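Local coordinates for alkaline phosphatase (Antarctic bacterium, PDB 2W5V), which probably hydrolyses phosphate monoesters at alkaline pH, using two zinc ions and one magnesium ion and a phosphoserine intermediate, at residues I133-P138 with L146-E151. The protein carries 1 engineered substitution. Numbering follows the deposited sequence.
Sequences ITDATP and LNRGLE. Engineered in segment 133-138: Asp135 (natural residue His). With MG (magnesium ion), chain I.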
loop_
_atom_site.group_PDB
_atom_site.type_symbol
_atom_site.label_atom_id
_atom_site.label_comp_id
_atom_site.label_asym_id
_atom_site.label_seq_id
_atom_site.Cartn_x
_atom_site.Cartn_y
_atom_site.Cartn_z
ATOM N N ILE B 133 -8.524 26.363 8.465
ATOM C CA ILE B 133 -7.149 26.298 8.941
ATOM C C ILE B 133 -7.092 25.803 10.392
ATOM O O ILE B 133 -6.019 25.472 10.909
ATOM C CB ILE B 133 -6.420 27.650 8.784
ATOM C CG1 ILE B 133 -4.904 27.432 8.767
ATOM C CG2 ILE B 133 -6.845 28.634 9.860
ATOM C CD1 ILE B 133 -4.400 26.771 7.474
ATOM N N THR B 134 -8.253 25.737 11.038
ATOM C CA THR B 134 -8.320 25.348 12.448
ATOM C C THR B 134 -8.687 23.878 12.581
ATOM O O THR B 134 -8.827 23.367 13.700
ATOM C CB THR B 134 -9.377 26.156 13.215
ATOM O OG1 THR B 134 -10.671 25.911 12.645
ATOM C CG2 THR B 134 -9.065 27.650 13.156
ATOM N N ASP B 135 -8.871 23.206 11.444
ATOM C CA ASP B 135 -9.197 21.778 11.450
ATOM C C ASP B 135 -8.030 20.958 11.987
ATOM O O ASP B 135 -6.899 21.441 12.060
ATOM C CB ASP B 135 -9.606 21.288 10.053
ATOM C CG ASP B 135 -10.372 19.972 10.100
ATOM O OD1 ASP B 135 -11.162 19.781 11.050
ATOM O OD2 ASP B 135 -10.182 19.125 9.194
ATOM N N ALA B 136 -8.307 19.712 12.365
ATOM C CA ALA B 136 -7.350 18.914 13.125
ATOM C C ALA B 136 -5.958 18.822 12.488
ATOM O O ALA B 136 -4.948 18.936 13.186
ATOM C CB ALA B 136 -7.914 17.506 13.387
ATOM N N THR B 137 -5.896 18.608 11.175
ATOM C CA THR B 137 -4.607 18.395 10.520
ATOM C C THR B 137 -3.679 19.630 10.550
ATOM O O THR B 137 -2.557 19.542 11.067
ATOM C CB THR B 137 -4.771 17.859 9.074
ATOM O OG1 THR B 137 -5.734 16.806 9.072
ATOM C CG2 THR B 137 -3.448 17.315 8.552
ATOM N N PRO B 138 -4.136 20.776 10.002
ATOM C CA PRO B 138 -3.303 21.985 10.074
ATOM C C PRO B 138 -3.044 22.353 11.528
ATOM O O PRO B 138 -1.935 22.737 11.872
ATOM C CB PRO B 138 -4.179 23.089 9.446
ATOM C CG PRO B 138 -5.354 22.445 8.892
ATOM C CD PRO B 138 -5.444 21.023 9.374
ATOM N N LEU B 146 -6.303 20.515 24.086
ATOM C CA LEU B 146 -6.696 19.254 24.696
ATOM C C LEU B 146 -7.652 18.494 23.808
ATOM O O LEU B 146 -7.730 17.272 23.872
ATOM C CB LEU B 146 -7.387 19.504 26.041
ATOM C CG LEU B 146 -6.485 20.041 27.137
ATOM C CD1 LEU B 146 -7.285 20.209 28.416
ATOM C CD2 LEU B 146 -5.340 19.084 27.332
ATOM N N ASN B 147 -8.405 19.224 23.000
ATOM C CA ASN B 147 -9.402 18.598 22.153
ATOM C C ASN B 147 -9.570 19.338 20.836
ATOM O O ASN B 147 -9.659 20.564 20.816
ATOM C CB ASN B 147 -10.738 18.506 22.887
ATOM C CG ASN B 147 -11.727 17.615 22.167
ATOM O OD1 ASN B 147 -12.192 17.942 21.077
ATOM N ND2 ASN B 147 -12.048 16.473 22.771
ATOM N N ARG B 148 -9.613 18.581 19.741
ATOM C CA ARG B 148 -9.673 19.156 18.399
ATOM C C ARG B 148 -10.915 20.039 18.216
ATOM O O ARG B 148 -10.970 20.867 17.306
ATOM C CB ARG B 148 -9.724 18.024 17.369
ATOM C CG ARG B 148 -10.970 17.160 17.523
ATOM C CD ARG B 148 -11.041 16.063 16.481
ATOM N NE ARG B 148 -11.166 16.606 15.133
ATOM C CZ ARG B 148 -11.035 15.881 14.027
ATOM N NH1 ARG B 148 -10.761 14.579 14.107
ATOM N NH2 ARG B 148 -11.167 16.459 12.843
ATOM N N GLY B 149 -11.918 19.837 19.063
ATOM C CA GLY B 149 -13.146 20.611 18.995
ATOM C C GLY B 149 -12.986 22.057 19.451
ATOM O O GLY B 149 -13.854 22.895 19.194
ATOM N N LEU B 150 -11.879 22.357 20.123
ATOM C CA LEU B 150 -11.641 23.704 20.633
ATOM C C LEU B 150 -11.107 24.620 19.539
ATOM O O LEU B 150 -10.012 25.162 19.660
ATOM C CB LEU B 150 -10.658 23.661 21.808
ATOM C CG LEU B 150 -11.112 22.762 22.960
ATOM C CD1 LEU B 150 -10.005 22.611 23.992
ATOM C CD2 LEU B 150 -12.408 23.291 23.607
ATOM N N GLU B 151 -11.890 24.812 18.481
ATOM C CA GLU B 151 -11.382 25.497 17.296
ATOM C C GLU B 151 -11.179 27.002 17.459
ATOM O O GLU B 151 -10.286 27.573 16.832
ATOM C CB GLU B 151 -12.243 25.179 16.068
ATOM C CG GLU B 151 -11.896 23.828 15.458
ATOM C CD GLU B 151 -12.666 23.530 14.183
ATOM O OE1 GLU B 151 -12.115 23.768 13.083
ATOM O OE2 GLU B 151 -13.818 23.056 14.286
HETATM MG MG MG I . -7.608 16.723 7.931
HETATM O O HOH W 1 -9.445 20.907 15.132
HETATM O O HOH W 2 -11.652 19.161 14.165
HETATM O O HOH W 3 -7.776 18.975 8.305
HETATM O O HOH W 4 -9.006 16.517 9.753
HETATM O O HOH W 5 -9.391 16.587 6.656
#
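Arg148, in the type I turn from Asn147 to Leu150, and Glu151, first residue of helix 151-158, meet Ala136 and Thr134 at and just before the start of helix 136-139, beside the metal centre of the alkaline phosphatase fold. Ala136 CB packs on one face of the Arg148 guanidinium, offset toward the rim and 3.5 Å from Arg148 NH2; the small methyl lets the flat group come close to the first turn of the helix. The arginine chain bends at chi3 on its way there. Arg148 NH1 forms a salt bridge with Asp83 and a hydrogen bond to a phosphate oxygen of the phosphoserine at position 84, consistent with holding the covalent intermediate. Asp135, an engineered residue replacing histidine, runs alongside the arginine. Asp135 OD1 and Arg148 NH2 form a long salt bridge, 3.8 Å, their planes 51° apart; water 2, in the guanidinium plane, donates to Asp135 OD1 and accepts from Arg148 NE. Asp135 OD2 accepts from water 3 and probably from water 4, both magnesium ligands, so this carboxylate acts in the second shell. Thr137 OG1 binds the magnesium ion directly, at 2.2 Å, together with Asp43 and Glu254. Farther along, Thr134 and Glu151 cross at about a right angle. Threonine suits this place because its hydroxyl can donate to Glu151 while its side chain also packs against helices 151-158 and 172-175; Ser132 is a second partner of OG1. Water 1 donates to both Thr134 O and Arg148 O, tying the backbones together. The hydrogen bond from Thr134 OG1 to Glu151 OE1, 2.6 Å, arrives on the anti side, 33° out of the carboxylate plane.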